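Local coordinates for methyltransferase-like protein 5 (Pyrococcus horikoshii, PDB 1WY7), which binds S-adenosyl-L-homocysteine and is probably an S-adenosylmethionine-dependent methyltransferase that acts on RNA, at residues H148-E153 / R192-I197. Sequence-based numbering, arbitrary orientation.
Sequences HLAKPE and RITVDI
H148 and D196 form an antiparallel hydrogen-bonded pair: H148 N donates to D196 O, and D196 N returns a nearly straight 2.7 Å bond to H148 O. Two residues on, at A150, the chain has left the strand, yet A150 N still reaches T194 O at 2.9 Å, tilted 26° from that carbonyl's plane. An inverse gamma turn centred on A150 carries the chain away, and the small CB of alanine lets the T194 backbone come close and sits 3.6 Å from T194 CG2, the methyl being anti to the backbone N. The carboxylate of D196 lies by the same alanine, OD1 coming 3.3 Å from A150 CA. A water donates to both L149 O and D196 OD1, bridging two acceptors that cannot bond each other. In the seven-stranded methyltransferase sheet, 143-149 is the last of the parallel strands and 191-202 the antiparallel one inserted between it and the edge strand 167-179, the 3-2-1-4-5-7-6 order of the class I Rossmann-like fold. The branched apolar ends of L149 and I193 meet, CD1 to CD1 at 4.3 Å, and both touch F122, suiting residues with no polar side-chain atom to satisfy. Beyond the pair, D196 OD1 is salt-bridged to R155 of helix 152-164, while OD2 is hydrogen-bonded to T174 on the neighbouring strand; an alanine here would probably leave R155 without this acidic mate, T174 OG1 without this partner and the water with only L149 O of its two acceptors. K151 occupies the N-cap position of that helix, and its NZ bridges to E153 OE1 at 2.7 Å, on the syn lone pair.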
loop_
_atom_site.group_PDB
_atom_site.type_symbol
_atom_site.label_atom_id
_atom_site.label_comp_id
_atom_site.label_asym_id
_atom_site.label_seq_id
_atom_site.Cartn_x
_atom_site.Cartn_y
_atom_site.Cartn_z
ATOM N N HIS A 148 -0.981 7.501 -4.897
ATOM C CA HIS A 148 -2.018 7.976 -5.806
ATOM C C HIS A 148 -1.413 8.646 -7.030
ATOM O O HIS A 148 -0.239 9.020 -7.031
ATOM C CB HIS A 148 -2.920 8.975 -5.086
ATOM C CG HIS A 148 -3.625 8.394 -3.903
ATOM N ND1 HIS A 148 -4.770 7.634 -4.024
ATOM C CD2 HIS A 148 -3.311 8.398 -2.587
ATOM C CE1 HIS A 148 -5.129 7.194 -2.832
ATOM N NE2 HIS A 148 -4.261 7.640 -1.942
ATOM N N LEU A 149 -2.234 8.788 -8.064
ATOM C CA LEU A 149 -1.835 9.423 -9.315
ATOM C C LEU A 149 -1.432 10.878 -9.100
ATOM O O LEU A 149 -2.191 11.659 -8.519
ATOM C CB LEU A 149 -2.996 9.374 -10.305
ATOM C CG LEU A 149 -3.007 8.306 -11.389
ATOM C CD1 LEU A 149 -2.500 7.017 -10.846
ATOM C CD2 LEU A 149 -4.417 8.153 -11.929
ATOM N N ALA A 150 -0.245 11.236 -9.575
ATOM C CA ALA A 150 0.255 12.597 -9.448
ATOM C C ALA A 150 -0.424 13.507 -10.466
ATOM O O ALA A 150 0.221 14.017 -11.374
ATOM C CB ALA A 150 1.756 12.612 -9.664
ATOM N N LYS A 151 -1.730 13.689 -10.324
ATOM C CA LYS A 151 -2.491 14.551 -11.224
ATOM C C LYS A 151 -3.161 15.670 -10.433
ATOM O O LYS A 151 -3.566 15.473 -9.291
ATOM C CB LYS A 151 -3.541 13.733 -11.978
ATOM C CG LYS A 151 -3.138 13.389 -13.401
ATOM C CD LYS A 151 -3.557 11.985 -13.796
ATOM C CE LYS A 151 -5.045 11.724 -13.557
ATOM N NZ LYS A 151 -5.943 12.468 -14.487
ATOM N N PRO A 152 -3.285 16.862 -11.037
ATOM C CA PRO A 152 -3.905 18.020 -10.383
ATOM C C PRO A 152 -5.258 17.717 -9.730
ATOM O O PRO A 152 -5.480 18.050 -8.570
ATOM C CB PRO A 152 -4.039 19.033 -11.520
ATOM C CG PRO A 152 -2.940 18.660 -12.451
ATOM C CD PRO A 152 -2.987 17.157 -12.446
ATOM N N GLU A 153 -6.163 17.085 -10.473
ATOM C CA GLU A 153 -7.493 16.762 -9.940
ATOM C C GLU A 153 -7.391 15.809 -8.752
ATOM O O GLU A 153 -8.041 15.999 -7.720
ATOM C CB GLU A 153 -8.369 16.101 -11.010
ATOM C CG GLU A 153 -8.094 16.548 -12.442
ATOM C CD GLU A 153 -6.930 15.802 -13.091
ATOM O OE1 GLU A 153 -7.014 14.558 -13.206
ATOM O OE2 GLU A 153 -5.939 16.458 -13.492
ATOM N N ARG A 192 4.596 3.776 -17.854
ATOM C CA ARG A 192 5.270 4.713 -16.959
ATOM C C ARG A 192 4.353 5.832 -16.482
ATOM O O ARG A 192 3.988 6.715 -17.258
ATOM C CB ARG A 192 6.494 5.333 -17.651
ATOM C CG ARG A 192 7.640 4.362 -17.924
ATOM C CD ARG A 192 7.392 3.519 -19.173
ATOM N NE ARG A 192 8.027 4.076 -20.368
ATOM C CZ ARG A 192 9.340 4.256 -20.496
ATOM N NH1 ARG A 192 10.156 3.925 -19.503
ATOM N NH2 ARG A 192 9.842 4.762 -21.617
ATOM N N ILE A 193 3.977 5.792 -15.208
ATOM C CA ILE A 193 3.124 6.831 -14.642
ATOM C C ILE A 193 3.825 7.520 -13.486
ATOM O O ILE A 193 4.767 6.993 -12.907
ATOM C CB ILE A 193 1.787 6.286 -14.074
ATOM C CG1 ILE A 193 2.066 5.098 -13.162
ATOM C CG2 ILE A 193 0.829 5.942 -15.192
ATOM C CD1 ILE A 193 0.896 4.734 -12.261
ATOM N N THR A 194 3.340 8.704 -13.146
ATOM C CA THR A 194 3.905 9.452 -12.054
ATOM C C THR A 194 2.927 9.399 -10.898
ATOM O O THR A 194 1.758 9.745 -11.053
ATOM C CB THR A 194 4.136 10.888 -12.467
ATOM O OG1 THR A 194 4.945 10.897 -13.649
ATOM C CG2 THR A 194 4.833 11.653 -11.352
ATOM N N VAL A 195 3.404 8.948 -9.743
ATOM C CA VAL A 195 2.555 8.856 -8.565
ATOM C C VAL A 195 3.113 9.675 -7.400
ATOM O O VAL A 195 4.295 10.031 -7.376
ATOM C CB VAL A 195 2.404 7.368 -8.073
ATOM C CG1 VAL A 195 1.705 6.513 -9.138
ATOM C CG2 VAL A 195 3.774 6.773 -7.755
ATOM N N ASP A 196 2.236 9.979 -6.449
ATOM C CA ASP A 196 2.597 10.694 -5.240
ATOM C C ASP A 196 2.472 9.667 -4.125
ATOM O O ASP A 196 1.528 8.867 -4.104
ATOM C CB ASP A 196 1.618 11.835 -4.932
ATOM C CG ASP A 196 1.745 12.996 -5.886
ATOM O OD1 ASP A 196 0.691 13.532 -6.280
ATOM O OD2 ASP A 196 2.883 13.378 -6.236
ATOM N N ILE A 197 3.431 9.682 -3.213
ATOM C CA ILE A 197 3.398 8.804 -2.059
ATOM C C ILE A 197 3.039 9.765 -0.922
ATOM O O ILE A 197 3.782 10.711 -0.635
ATOM C CB ILE A 197 4.774 8.157 -1.811
ATOM C CG1 ILE A 197 5.166 7.321 -3.030
ATOM C CG2 ILE A 197 4.729 7.317 -0.544
ATOM C CD1 ILE A 197 6.513 6.654 -2.911
HETATM O O HOH W 1 -1.829 12.533 -5.933
#